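Local coordinates for molybdopterin adenylyltransferase (Helicobacter pylori, PDB 4XCW), which probably activates molybdopterin by transferring an adenylyl group from ATP to it, a late step in molybdenum cofactor biosynthesis, at residues B[64-75]-B[126-136]. Numbering follows the deposited sequence.
Sequences CDEYQCDLVVTT and RNKSLIINLPG
Cys64, near the C-terminal end of helix 53-66, lays SG against Ser129 CB at 3.4 Å and also touches Ile131 CD1. Next to it, Asp65 forms a salt bridge with Arg126. The arginine chain is extended from CG to NE, with CG anti to the backbone N (chi1 179°), and presents its NE edge side-on. NE bonds Asp65 OD1 almost straight and NH2 bonds OD2, each at 2.9 Å and on the syn side of its oxygen. The carboxylate and guanidinium planes are 30° apart. Water 1 joins Asp65 OD1 to Asn127 ND2, while Asn127 OD1 bonds Gln95.

After the helix the chain turns back, and Cys69 O accepts a 2.6 Å hydrogen bond from Ser129 OG. Asp70 O takes Leu130 N, and the parallel pairing of strands 71-75 and 129-134 follows. Leu71 CD1 meets Leu130 CD2 and Ile132 CD1 on the face that Val73 and Thr75 share, covered by helices 152-158 and 138-148. Val72 N bonds Leu130 O, and Val72 O accepts Ile132 N. Its side chain lies beside Ile131 on the other face, with Thr74. Val73 CB packs on Leu134 CD1 at 3.7 Å. Thr74 N bonds Ile132 O, and Thr74 O accepts Leu134 N. Thr74 OG1, set between N and C by chi1 63°, receives Asn133 ND2 at 2.9 Å and donates to water 3, which in turn bonds Leu134 O. Asn133 OD1 is held by Ser122 N. At the end, Thr75 OG1 donates to Pro135 O at 2.7 Å.

These are two neighbouring central strands of the mixed sheet, with helices on both faces, in the alpha/beta fold of the MogA-type molybdopterin-binding domain.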
loop_
_atom_site.group_PDB
_atom_site.type_symbol
_atom_site.label_atom_id
_atom_site.label_comp_id
_atom_site.label_asym_id
_atom_site.label_seq_id
_atom_site.Cartn_x
_atom_site.Cartn_y
_atom_site.Cartn_z
ATOM N N CYS B 64 1.895 -18.672 16.933
ATOM C CA CYS B 64 2.481 -17.534 17.641
ATOM C C CYS B 64 2.434 -17.706 19.157
ATOM O O CYS B 64 3.458 -17.576 19.841
ATOM C CB CYS B 64 1.764 -16.235 17.262
ATOM S SG CYS B 64 1.916 -15.774 15.540
ATOM N N ASP B 65 1.242 -17.995 19.680
ATOM C CA ASP B 65 1.011 -17.968 21.123
ATOM C C ASP B 65 1.457 -19.236 21.851
ATOM O O ASP B 65 2.101 -19.157 22.900
ATOM C CB ASP B 65 -0.471 -17.725 21.424
ATOM C CG ASP B 65 -0.960 -16.364 20.946
ATOM O OD1 ASP B 65 -0.215 -15.666 20.226
ATOM O OD2 ASP B 65 -2.105 -16.002 21.296
ATOM N N GLU B 66 1.101 -20.400 21.317
ATOM C CA GLU B 66 1.408 -21.653 22.000
ATOM C C GLU B 66 2.782 -22.197 21.626
ATOM O O GLU B 66 3.549 -22.600 22.502
ATOM C CB GLU B 66 0.338 -22.707 21.705
ATOM C CG GLU B 66 -1.020 -22.397 22.298
ATOM C CD GLU B 66 -1.991 -23.555 22.156
ATOM O OE1 GLU B 66 -1.537 -24.720 22.165
ATOM O OE2 GLU B 66 -3.206 -23.297 22.032
ATOM N N TYR B 67 3.088 -22.214 20.332
ATOM C CA TYR B 67 4.364 -22.746 19.853
ATOM C C TYR B 67 5.488 -21.717 19.945
ATOM O O TYR B 67 6.655 -22.052 19.731
ATOM C CB TYR B 67 4.242 -23.236 18.404
ATOM C CG TYR B 67 3.226 -24.338 18.180
ATOM C CD1 TYR B 67 2.813 -25.162 19.220
ATOM C CD2 TYR B 67 2.686 -24.559 16.917
ATOM C CE1 TYR B 67 1.883 -26.170 19.008
ATOM C CE2 TYR B 67 1.758 -25.564 16.699
ATOM C CZ TYR B 67 1.359 -26.360 17.744
ATOM O OH TYR B 67 0.436 -27.356 17.517
ATOM N N GLN B 68 5.124 -20.472 20.253
ATOM C CA GLN B 68 6.085 -19.381 20.407
ATOM C C GLN B 68 6.986 -19.193 19.185
ATOM O O GLN B 68 8.188 -18.968 19.324
ATOM C CB GLN B 68 6.955 -19.608 21.647
ATOM C CG GLN B 68 6.196 -19.591 22.961
ATOM C CD GLN B 68 7.122 -19.478 24.156
ATOM O OE1 GLN B 68 6.969 -18.586 24.990
ATOM N NE2 GLN B 68 8.094 -20.380 24.240
ATOM N N CYS B 69 6.410 -19.280 17.993
ATOM C CA CYS B 69 7.185 -19.080 16.771
ATOM C C CYS B 69 7.628 -17.629 16.626
ATOM O O CYS B 69 6.818 -16.718 16.750
ATOM C CB CYS B 69 6.370 -19.488 15.548
ATOM S SG CYS B 69 5.999 -21.244 15.492
ATOM N N ASP B 70 8.914 -17.419 16.359
ATOM C CA ASP B 70 9.436 -16.086 16.071
ATOM C C ASP B 70 9.002 -15.632 14.681
ATOM O O ASP B 70 8.817 -14.442 14.422
ATOM C CB ASP B 70 10.963 -16.074 16.162
ATOM C CG ASP B 70 11.473 -16.671 17.460
ATOM O OD1 ASP B 70 11.401 -15.979 18.492
ATOM O OD2 ASP B 70 11.947 -17.828 17.447
ATOM N N LEU B 71 8.858 -16.605 13.793
ATOM C CA LEU B 71 8.488 -16.367 12.405
ATOM C C LEU B 71 7.431 -17.369 11.989
ATOM O O LEU B 71 7.586 -18.568 12.203
ATOM C CB LEU B 71 9.703 -16.484 11.484
ATOM C CG LEU B 71 9.427 -16.409 9.984
ATOM C CD1 LEU B 71 9.029 -14.999 9.573
ATOM C CD2 LEU B 71 10.648 -16.878 9.199
ATOM N N VAL B 72 6.350 -16.871 11.401
ATOM C CA VAL B 72 5.302 -17.736 10.887
ATOM C C VAL B 72 5.068 -17.369 9.431
ATOM O O VAL B 72 4.852 -16.203 9.107
ATOM C CB VAL B 72 3.994 -17.600 11.694
ATOM C CG1 VAL B 72 2.894 -18.457 11.071
ATOM C CG2 VAL B 72 4.222 -17.982 13.149
ATOM N N VAL B 73 5.151 -18.347 8.540
ATOM C CA VAL B 73 4.916 -18.053 7.134
ATOM C C VAL B 73 3.771 -18.899 6.606
ATOM O O VAL B 73 3.594 -20.044 7.008
ATOM C CB VAL B 73 6.176 -18.285 6.267
ATOM C CG1 VAL B 73 7.313 -17.366 6.708
ATOM C CG2 VAL B 73 6.619 -19.748 6.313
ATOM N N THR B 74 2.984 -18.318 5.707
ATOM C CA THR B 74 1.894 -19.049 5.088
ATOM C C THR B 74 2.182 -19.267 3.616
ATOM O O THR B 74 2.958 -18.529 3.011
ATOM C CB THR B 74 0.551 -18.298 5.209
ATOM O OG1 THR B 74 0.642 -17.059 4.503
ATOM C CG2 THR B 74 0.203 -18.018 6.658
ATOM N N THR B 75 1.545 -20.282 3.038
ATOM C CA THR B 75 1.589 -20.481 1.605
ATOM C C THR B 75 0.178 -20.793 1.129
ATOM O O THR B 75 -0.561 -21.532 1.784
ATOM C CB THR B 75 2.574 -21.609 1.197
ATOM O OG1 THR B 75 2.534 -21.798 -0.221
ATOM C CG2 THR B 75 2.232 -22.923 1.883
ATOM N N ARG B 126 2.340 -10.112 15.408
ATOM C CA ARG B 126 1.527 -10.519 16.550
ATOM C C ARG B 126 2.455 -10.785 17.721
ATOM O O ARG B 126 3.170 -11.789 17.736
ATOM C CB ARG B 126 0.695 -11.771 16.253
ATOM C CG ARG B 126 -0.127 -12.214 17.460
ATOM C CD ARG B 126 -0.933 -13.489 17.205
ATOM N NE ARG B 126 -1.636 -13.897 18.420
ATOM C CZ ARG B 126 -2.861 -13.502 18.731
ATOM N NH1 ARG B 126 -3.534 -12.709 17.904
ATOM N NH2 ARG B 126 -3.421 -13.908 19.862
ATOM N N ASN B 127 2.436 -9.877 18.691
ATOM C CA ASN B 127 3.300 -9.950 19.867
ATOM C C ASN B 127 4.769 -10.080 19.472
ATOM O O ASN B 127 5.337 -9.144 18.915
ATOM C CB ASN B 127 2.863 -11.103 20.772
ATOM C CG ASN B 127 1.462 -10.903 21.312
ATOM O OD1 ASN B 127 1.070 -9.778 21.632
ATOM N ND2 ASN B 127 0.695 -11.983 21.403
ATOM N N LYS B 128 5.381 -11.225 19.757
ATOM C CA LYS B 128 6.800 -11.407 19.460
ATOM C C LYS B 128 6.989 -12.245 18.192
ATOM O O LYS B 128 8.042 -12.855 17.986
ATOM C CB LYS B 128 7.508 -12.052 20.654
ATOM C CG LYS B 128 7.344 -11.243 21.940
ATOM C CD LYS B 128 8.132 -11.807 23.116
ATOM C CE LYS B 128 7.956 -10.920 24.343
ATOM N NZ LYS B 128 8.834 -11.325 25.469
ATOM N N SER B 129 5.960 -12.261 17.346
ATOM C CA SER B 129 5.977 -13.059 16.118
ATOM C C SER B 129 5.799 -12.223 14.858
ATOM O O SER B 129 4.930 -11.352 14.795
ATOM C CB SER B 129 4.876 -14.122 16.154
ATOM O OG SER B 129 5.001 -14.966 17.286
ATOM N N LEU B 130 6.618 -12.505 13.850
ATOM C CA LEU B 130 6.430 -11.927 12.529
ATOM C C LEU B 130 5.722 -12.935 11.630
ATOM O O LEU B 130 6.182 -14.062 11.473
ATOM C CB LEU B 130 7.770 -11.520 11.908
ATOM C CG LEU B 130 7.750 -11.098 10.428
ATOM C CD1 LEU B 130 6.897 -9.865 10.176
ATOM C CD2 LEU B 130 9.164 -10.865 9.920
ATOM N N ILE B 131 4.593 -12.527 11.059
ATOM C CA ILE B 131 3.861 -13.370 10.115
ATOM C C ILE B 131 3.974 -12.818 8.701
ATOM O O ILE B 131 3.730 -11.642 8.465
ATOM C CB ILE B 131 2.375 -13.484 10.499
ATOM C CG1 ILE B 131 2.241 -13.948 11.945
ATOM C CG2 ILE B 131 1.647 -14.463 9.573
ATOM C CD1 ILE B 131 0.788 -14.023 12.430
ATOM N N ILE B 132 4.368 -13.672 7.762
ATOM C CA ILE B 132 4.476 -13.267 6.362
ATOM C C ILE B 132 3.746 -14.258 5.478
ATOM O O ILE B 132 3.939 -15.464 5.627
ATOM C CB ILE B 132 5.934 -13.199 5.898
ATOM C CG1 ILE B 132 6.780 -12.399 6.887
ATOM C CG2 ILE B 132 6.026 -12.600 4.496
ATOM C CD1 ILE B 132 8.248 -12.404 6.536
ATOM N N ASN B 133 2.934 -13.756 4.549
ATOM C CA ASN B 133 2.308 -14.597 3.524
ATOM C C ASN B 133 3.248 -14.805 2.339
ATOM O O ASN B 133 3.671 -13.835 1.727
ATOM C CB ASN B 133 1.015 -13.972 3.000
ATOM C CG ASN B 133 0.090 -13.496 4.103
ATOM O OD1 ASN B 133 -0.493 -12.416 4.002
ATOM N ND2 ASN B 133 -0.077 -14.309 5.143
ATOM N N LEU B 134 3.552 -16.059 2.005
ATOM C CA LEU B 134 4.459 -16.375 0.898
ATOM C C LEU B 134 3.662 -16.863 -0.315
ATOM O O LEU B 134 2.467 -17.105 -0.192
ATOM C CB LEU B 134 5.471 -17.440 1.331
ATOM C CG LEU B 134 6.381 -17.092 2.502
ATOM C CD1 LEU B 134 7.353 -18.244 2.754
ATOM C CD2 LEU B 134 7.113 -15.777 2.230
ATOM N N PRO B 135 4.314 -17.007 -1.493
ATOM C CA PRO B 135 3.572 -17.524 -2.648
ATOM C C PRO B 135 3.274 -19.011 -2.520
ATOM O O PRO B 135 3.552 -19.608 -1.478
ATOM C CB PRO B 135 4.524 -17.271 -3.834
ATOM C CG PRO B 135 5.508 -16.266 -3.339
ATOM C CD PRO B 135 5.659 -16.551 -1.880
ATOM N N GLY B 136 2.727 -19.596 -3.582
ATOM C CA GLY B 136 2.346 -20.996 -3.575
ATOM C C GLY B 136 3.353 -21.941 -4.213
ATOM O O GLY B 136 3.450 -23.106 -3.825
HETATM O O HOH W 1 1.982 -14.476 20.813
HETATM O O HOH W 2 9.159 -14.937 19.446
HETATM O O HOH W 3 0.243 -17.325 1.833
#